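Local coordinates for mandelate racemase / muconate lactonizing enzyme, C-terminal domain protein (Pseudovibrio sp. JE062, PDB 4JHM) that is an enolase-superfamily protein that pairs an enolase-like N-terminal domain with a TIM-barrel-type C-terminal domain, at residues Val146-Ile157 with Ala177-Tyr186. Sequence-based numbering, arbitrary orientation.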
ATOM      1  N   VAL A 146     -41.374 -18.656  10.733  1.00 88.32           N
ATOM      2  CA  VAL A 146     -41.138 -18.430   9.310  1.00 87.14           C
ATOM      3  C   VAL A 146     -42.433 -18.366   8.509  1.00 92.58           C
ATOM      4  O   VAL A 146     -42.523 -17.618   7.534  1.00 89.49           O
ATOM      5  CB  VAL A 146     -40.258 -19.547   8.708  1.00 87.26           C
ATOM      6  CG1 VAL A 146     -40.426 -19.614   7.196  1.00 86.90           C
ATOM      7  CG2 VAL A 146     -38.799 -19.339   9.082  1.00 85.45           C
ATOM      8  N   GLU A 147     -43.425 -19.153   8.920  1.00100.53           N
ATOM      9  CA  GLU A 147     -44.674 -19.288   8.166  1.00105.71           C
ATOM     10  C   GLU A 147     -45.520 -18.016   8.220  1.00101.12           C
ATOM     11  O   GLU A 147     -46.307 -17.752   7.313  1.00103.53           O
ATOM     12  CB  GLU A 147     -45.489 -20.483   8.675  1.00118.89           C
ATOM     13  CG  GLU A 147     -44.889 -21.846   8.342  1.00124.03           C
ATOM     14  CD  GLU A 147     -43.593 -22.127   9.087  1.00128.55           C
ATOM     15  OE1 GLU A 147     -43.403 -21.583  10.198  1.00129.98           O
ATOM     16  OE2 GLU A 147     -42.761 -22.898   8.562  1.00130.56           O
ATOM     17  N   GLU A 148     -45.349 -17.228   9.276  1.00 98.14           N
ATOM     18  CA  GLU A 148     -46.068 -15.964   9.417  1.00 98.89           C
ATOM     19  C   GLU A 148     -45.670 -14.957   8.339  1.00 96.47           C
ATOM     20  O   GLU A 148     -46.397 -14.000   8.080  1.00 98.44           O
ATOM     21  CB  GLU A 148     -45.817 -15.357  10.802  1.00 99.95           C
ATOM     22  CG  GLU A 148     -46.425 -16.148  11.954  1.00102.31           C
ATOM     23  CD  GLU A 148     -46.220 -15.475  13.301  1.00105.17           C
ATOM     24  OE1 GLU A 148     -46.749 -14.361  13.500  1.00105.12           O
ATOM     25  OE2 GLU A 148     -45.532 -16.061  14.163  1.00105.86           O
ATOM     26  N   TYR A 149     -44.514 -15.176   7.717  1.00 93.38           N
ATOM     27  CA  TYR A 149     -43.981 -14.247   6.727  1.00 89.05           C
ATOM     28  C   TYR A 149     -44.715 -14.298   5.390  1.00 92.59           C
ATOM     29  O   TYR A 149     -44.780 -13.296   4.680  1.00 97.28           O
ATOM     30  CB  TYR A 149     -42.488 -14.512   6.495  1.00 86.66           C
ATOM     31  CG  TYR A 149     -41.582 -13.856   7.515  1.00 82.66           C
ATOM     32  CD1 TYR A 149     -41.268 -14.493   8.708  1.00 81.76           C
ATOM     33  CD2 TYR A 149     -41.045 -12.593   7.288  1.00 76.51           C
ATOM     34  CE1 TYR A 149     -40.446 -13.894   9.645  1.00 76.88           C
ATOM     35  CE2 TYR A 149     -40.226 -11.986   8.220  1.00 74.90           C
ATOM     36  CZ  TYR A 149     -39.928 -12.641   9.399  1.00 73.32           C
ATOM     37  OH  TYR A 149     -39.110 -12.044  10.331  1.00 64.99           O
ATOM     38  N   PHE A 150     -45.264 -15.456   5.041  1.00 96.44           N
ATOM     39  CA  PHE A 150     -45.813 -15.650   3.700  1.00101.64           C
ATOM     40  C   PHE A 150     -47.072 -14.820   3.440  1.00104.68           C
ATOM     41  O   PHE A 150     -47.168 -14.158   2.405  1.00109.34           O
ATOM     42  CB  PHE A 150     -46.078 -17.134   3.426  1.00107.30           C
ATOM     43  CG  PHE A 150     -44.868 -18.011   3.603  1.00111.83           C
ATOM     44  CD1 PHE A 150     -43.620 -17.597   3.169  1.00105.93           C
ATOM     45  CD2 PHE A 150     -44.984 -19.261   4.194  1.00117.39           C
ATOM     46  CE1 PHE A 150     -42.511 -18.407   3.331  1.00108.63           C
ATOM     47  CE2 PHE A 150     -43.877 -20.076   4.356  1.00115.04           C
ATOM     48  CZ  PHE A 150     -42.640 -19.649   3.923  1.00110.20           C
ATOM     49  N   PRO A 151     -48.048 -14.854   4.366  1.00104.62           N
ATOM     50  CA  PRO A 151     -49.213 -13.989   4.186  1.00 99.74           C
ATOM     51  C   PRO A 151     -48.810 -12.527   4.032  1.00 92.95           C
ATOM     52  O   PRO A 151     -49.252 -11.855   3.104  1.00 96.52           O
ATOM     53  CB  PRO A 151     -50.009 -14.194   5.478  1.00100.17           C
ATOM     54  CG  PRO A 151     -49.622 -15.553   5.948  1.00101.43           C
ATOM     55  CD  PRO A 151     -48.184 -15.727   5.546  1.00103.66           C
ATOM     56  N   TYR A 152     -47.963 -12.049   4.934  1.00 86.05           N
ATOM     57  CA  TYR A 152     -47.512 -10.667   4.899  1.00 84.54           C
ATOM     58  C   TYR A 152     -46.881 -10.330   3.551  1.00 89.55           C
ATOM     59  O   TYR A 152     -47.174  -9.290   2.961  1.00 91.41           O
ATOM     60  CB  TYR A 152     -46.510 -10.400   6.025  1.00 78.81           C
ATOM     61  CG  TYR A 152     -45.917  -9.016   5.975  1.00 75.68           C
ATOM     62  CD1 TYR A 152     -44.768  -8.760   5.238  1.00 75.20           C
ATOM     63  CD2 TYR A 152     -46.510  -7.958   6.646  1.00 75.50           C
ATOM     64  CE1 TYR A 152     -44.221  -7.492   5.180  1.00 72.39           C
ATOM     65  CE2 TYR A 152     -45.969  -6.685   6.592  1.00 76.07           C
ATOM     66  CZ  TYR A 152     -44.823  -6.461   5.856  1.00 72.50           C
ATOM     67  OH  TYR A 152     -44.276  -5.202   5.797  1.00 75.24           O
ATOM     68  N   ILE A 153     -46.009 -11.205   3.065  1.00 91.63           N
ATOM     69  CA  ILE A 153     -45.359 -10.977   1.780  1.00 95.93           C
ATOM     70  C   ILE A 153     -46.387 -11.002   0.650  1.00 99.26           C
ATOM     71  O   ILE A 153     -46.241 -10.295  -0.345  1.00107.49           O
ATOM     72  CB  ILE A 153     -44.251 -12.014   1.513  1.00 96.34           C
ATOM     73  CG1 ILE A 153     -43.082 -11.789   2.476  1.00 92.76           C
ATOM     74  CG2 ILE A 153     -43.770 -11.923   0.072  1.00 95.19           C
ATOM     75  CD1 ILE A 153     -42.049 -12.893   2.461  1.00 90.78           C
ATOM     76  N   ASP A 154     -47.433 -11.808   0.809  1.00 96.90           N
ATOM     77  CA  ASP A 154     -48.481 -11.895  -0.202  1.00 99.43           C
ATOM     78  C   ASP A 154     -49.292 -10.596  -0.303  1.00100.01           C
ATOM     79  O   ASP A 154     -49.707 -10.209  -1.395  1.00103.57           O
ATOM     80  CB  ASP A 154     -49.392 -13.097   0.068  1.00101.12           C
ATOM     81  CG  ASP A 154     -48.728 -14.425  -0.277  1.00 98.88           C
ATOM     82  OD1 ASP A 154     -47.644 -14.414  -0.897  1.00 97.14           O
ATOM     83  OD2 ASP A 154     -49.290 -15.482   0.068  1.00 98.58           O
ATOM     84  N   ASP A 155     -49.514  -9.925   0.827  1.00 96.93           N
ATOM     85  CA  ASP A 155     -50.097  -8.582   0.809  1.00 95.02           C
ATOM     86  C   ASP A 155     -49.159  -7.628   0.085  1.00 93.87           C
ATOM     87  O   ASP A 155     -49.544  -6.979  -0.884  1.00 95.93           O
ATOM     88  CB  ASP A 155     -50.317  -8.051   2.225  1.00 95.77           C
ATOM     89  CG  ASP A 155     -51.455  -8.730   2.936  1.00 99.10           C
ATOM     90  OD1 ASP A 155     -52.352  -9.270   2.256  1.00106.56           O
ATOM     91  OD2 ASP A 155     -51.452  -8.712   4.184  1.00102.53           O
ATOM     92  N   CYS A 156     -47.926  -7.542   0.571  1.00 91.45           N
ATOM     93  CA  CYS A 156     -46.943  -6.640  -0.003  1.00 93.24           C
ATOM     94  C   CYS A 156     -47.038  -6.656  -1.523  1.00100.46           C
ATOM     95  O   CYS A 156     -47.037  -5.606  -2.163  1.00111.24           O
ATOM     96  CB  CYS A 156     -45.530  -7.025   0.439  1.00 91.11           C
ATOM     97  SG  CYS A 156     -45.180  -6.750   2.193  1.00 91.46           S
ATOM     98  N   ILE A 157     -47.140  -7.852  -2.095  1.00102.43           N
ATOM     99  CA  ILE A 157     -47.128  -8.014  -3.548  1.00101.01           C
ATOM    100  C   ILE A 157     -48.431  -7.550  -4.200  1.00102.92           C
ATOM    101  O   ILE A 157     -48.419  -7.057  -5.325  1.00106.93           O
ATOM    102  CB  ILE A 157     -46.824  -9.471  -3.945  1.00 99.30           C
ATOM    103  CG1 ILE A 157     -45.430  -9.864  -3.442  1.00 97.98           C
ATOM    104  CG2 ILE A 157     -46.903  -9.640  -5.455  1.00 96.11           C
ATOM    105  CD1 ILE A 157     -45.138 -11.347  -3.509  1.00100.17           C
ATOM    106  N   ALA A 177     -33.306 -20.559   7.913  1.00 84.13           N
ATOM    107  CA  ALA A 177     -34.557 -21.281   7.695  1.00 83.00           C
ATOM    108  C   ALA A 177     -35.577 -20.345   7.060  1.00 83.95           C
ATOM    109  O   ALA A 177     -36.397 -20.760   6.244  1.00 86.11           O
ATOM    110  CB  ALA A 177     -35.088 -21.838   9.007  1.00 79.91           C
ATOM    111  N   LEU A 178     -35.517 -19.076   7.445  1.00 84.17           N
ATOM    112  CA  LEU A 178     -36.386 -18.060   6.875  1.00 81.14           C
ATOM    113  C   LEU A 178     -35.979 -17.791   5.436  1.00 79.55           C
ATOM    114  O   LEU A 178     -36.725 -18.056   4.498  1.00 83.21           O
ATOM    115  CB  LEU A 178     -36.276 -16.772   7.687  1.00 77.51           C
ATOM    116  CG  LEU A 178     -36.861 -15.523   7.030  1.00 79.89           C
ATOM    117  CD1 LEU A 178     -38.380 -15.564   7.067  1.00 85.71           C
ATOM    118  CD2 LEU A 178     -36.346 -14.273   7.724  1.00 81.05           C
ATOM    119  N   VAL A 179     -34.772 -17.270   5.277  1.00 79.50           N
ATOM    120  CA  VAL A 179     -34.259 -16.865   3.977  1.00 77.77           C
ATOM    121  C   VAL A 179     -34.463 -17.910   2.875  1.00 74.62           C
ATOM    122  O   VAL A 179     -34.838 -17.563   1.760  1.00 75.55           O
ATOM    123  CB  VAL A 179     -32.767 -16.489   4.092  1.00 76.08           C
ATOM    124  CG1 VAL A 179     -32.024 -16.816   2.815  1.00 83.74           C
ATOM    125  CG2 VAL A 179     -32.627 -15.012   4.436  1.00 73.26           C
ATOM    126  N   GLU A 180     -34.224 -19.181   3.182  1.00 76.45           N
ATOM    127  CA  GLU A 180     -34.302 -20.242   2.175  1.00 78.22           C
ATOM    128  C   GLU A 180     -35.747 -20.596   1.809  1.00 83.31           C
ATOM    129  O   GLU A 180     -36.059 -20.854   0.641  1.00 82.93           O
ATOM    130  CB  GLU A 180     -33.549 -21.486   2.656  1.00 77.60           C
ATOM    131  CG  GLU A 180     -32.045 -21.278   2.758  1.00 82.26           C
ATOM    132  CD  GLU A 180     -31.277 -22.560   3.029  1.00 82.36           C
ATOM    133  OE1 GLU A 180     -31.725 -23.357   3.876  1.00 81.62           O
ATOM    134  OE2 GLU A 180     -30.216 -22.762   2.402  1.00 80.97           O
ATOM    135  N   ALA A 181     -36.623 -20.605   2.809  1.00 84.47           N
ATOM    136  CA  ALA A 181     -38.039 -20.891   2.596  1.00 87.61           C
ATOM    137  C   ALA A 181     -38.703 -19.812   1.744  1.00 87.05           C
ATOM    138  O   ALA A 181     -39.617 -20.101   0.970  1.00 90.64           O
ATOM    139  CB  ALA A 181     -38.754 -21.019   3.932  1.00 87.87           C
ATOM    140  N   VAL A 182     -38.245 -18.573   1.895  1.00 82.87           N
ATOM    141  CA  VAL A 182     -38.768 -17.459   1.111  1.00 81.83           C
ATOM    142  C   VAL A 182     -38.318 -17.544  -0.341  1.00 80.14           C
ATOM    143  O   VAL A 182     -39.094 -17.271  -1.253  1.00 82.24           O
ATOM    144  CB  VAL A 182     -38.322 -16.100   1.686  1.00 81.05           C
ATOM    145  CG1 VAL A 182     -38.444 -15.008   0.634  1.00 82.56           C
ATOM    146  CG2 VAL A 182     -39.140 -15.744   2.920  1.00 79.97           C
ATOM    147  N   GLU A 183     -37.060 -17.912  -0.555  1.00 85.21           N
ATOM    148  CA  GLU A 183     -36.513 -18.008  -1.909  1.00 91.35           C
ATOM    149  C   GLU A 183     -37.211 -19.113  -2.684  1.00 92.51           C
ATOM    150  O   GLU A 183     -37.460 -18.975  -3.880  1.00 97.06           O
ATOM    151  CB  GLU A 183     -35.003 -18.269  -1.883  1.00 88.69           C
ATOM    152  CG  GLU A 183     -34.381 -18.479  -3.259  1.00 90.21           C
ATOM    153  CD  GLU A 183     -34.406 -17.229  -4.122  1.00 93.69           C
ATOM    154  OE1 GLU A 183     -34.820 -16.163  -3.623  1.00 90.50           O
ATOM    155  OE2 GLU A 183     -33.999 -17.307  -5.304  1.00 96.18           O
ATOM    156  N   ALA A 184     -37.517 -20.206  -1.992  1.00 92.63           N
ATOM    157  CA  ALA A 184     -38.238 -21.326  -2.589  1.00 94.36           C
ATOM    158  C   ALA A 184     -39.624 -20.901  -3.089  1.00 95.48           C
ATOM    159  O   ALA A 184     -40.054 -21.299  -4.176  1.00 99.27           O
ATOM    160  CB  ALA A 184     -38.362 -22.460  -1.582  1.00 94.26           C
ATOM    161  N   LYS A 185     -40.319 -20.090  -2.294  1.00 89.63           N
ATOM    162  CA  LYS A 185     -41.665 -19.645  -2.643  1.00 92.20           C
ATOM    163  C   LYS A 185     -41.686 -18.519  -3.670  1.00 87.65           C
ATOM    164  O   LYS A 185     -42.474 -18.561  -4.610  1.00 84.49           O
ATOM    165  CB  LYS A 185     -42.423 -19.184  -1.395  1.00 95.23           C
ATOM    166  CG  LYS A 185     -43.072 -20.304  -0.604  1.00 99.17           C
ATOM    167  CD  LYS A 185     -44.379 -19.842   0.022  1.00105.08           C
ATOM    168  CE  LYS A 185     -45.445 -19.614  -1.042  1.00108.61           C
ATOM    169  NZ  LYS A 185     -46.799 -19.419  -0.460  1.00107.88           N
ATOM    170  N   TYR A 186     -40.838 -17.509  -3.485  1.00 84.91           N
ATOM    171  CA  TYR A 186     -40.910 -16.294  -4.303  1.00 82.94           C
ATOM    172  C   TYR A 186     -39.654 -16.028  -5.135  1.00 81.14           C
ATOM    173  O   TYR A 186     -39.365 -14.882  -5.469  1.00 76.48           O
ATOM    174  CB  TYR A 186     -41.177 -15.075  -3.415  1.00 79.18           C
ATOM    175  CG  TYR A 186     -42.262 -15.272  -2.382  1.00 77.05           C
ATOM    176  CD1 TYR A 186     -43.603 -15.232  -2.733  1.00 80.59           C
ATOM    177  CD2 TYR A 186     -41.942 -15.484  -1.049  1.00 76.16           C
ATOM    178  CE1 TYR A 186     -44.597 -15.406  -1.786  1.00 82.89           C
ATOM    179  CE2 TYR A 186     -42.925 -15.657  -0.095  1.00 78.05           C
ATOM    180  CZ  TYR A 186     -44.250 -15.618  -0.467  1.00 81.71           C
ATOM    181  OH  TYR A 186     -45.223 -15.790   0.489  1.00 85.35           O
TER
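Phe-150 and Tyr-186 interlock across two neighbouring outer helices of the enolase-type barrel domain, a worked example of knobs-into-holes packing between successive helices of a beta/alpha barrel. Residues 149-157 and 177-186 belong to helices joined through strand 163-167, and their axes cross at -47° with a closest approach of 11.5 Å. Phe-150 enters the hole formed by Ala-181, Val-182, Lys-185 and Tyr-186, while Tyr-186 is received by Phe-150, Ile-153, Asp-154 and Ile-157.

Aliphatic groups lie over the ring faces. Lys-185 bends at its second and third torsions and lays CD over the centre of the Phe-150 ring, 3.9 Å from the centroid; its NZ, farther off, can add at most a weak cation-pi attraction. The opposite face of Tyr-186 from its neighbour Lys-185 CB takes Ile-153 CG2, whose position anti to the backbone N directs it there. Leu-178 CD1 makes a CH-pi contact over a Tyr-149 face, 3.6 Å from the centroid and shifted toward the rim, the two side chains crossing at about a right angle; the Tyr-149 hydroxyl hydrogen-bonds to His-167 O. At the N-terminal end, Val-146 rests both methyls on the partner helix: CG2 lies 3.5 Å from Leu-178 CA, and CG1 faces the Ala-181 methyl.

The Tyr-186 hydroxyl has two oxygens close by, Asp-154 OD1 at 3.1 Å and Phe-150 O at 3.2 Å from OH; carboxylate and ring planes are 81° apart. Beneath, Ile-164 and Phe-193 of the barrel strands back Ile-153 and Tyr-186. The chemistry implies apolar and CH-pi packing around a buried tyrosine, with the charged ends of Asp-154 and Lys-185 near each other at the rim without touching.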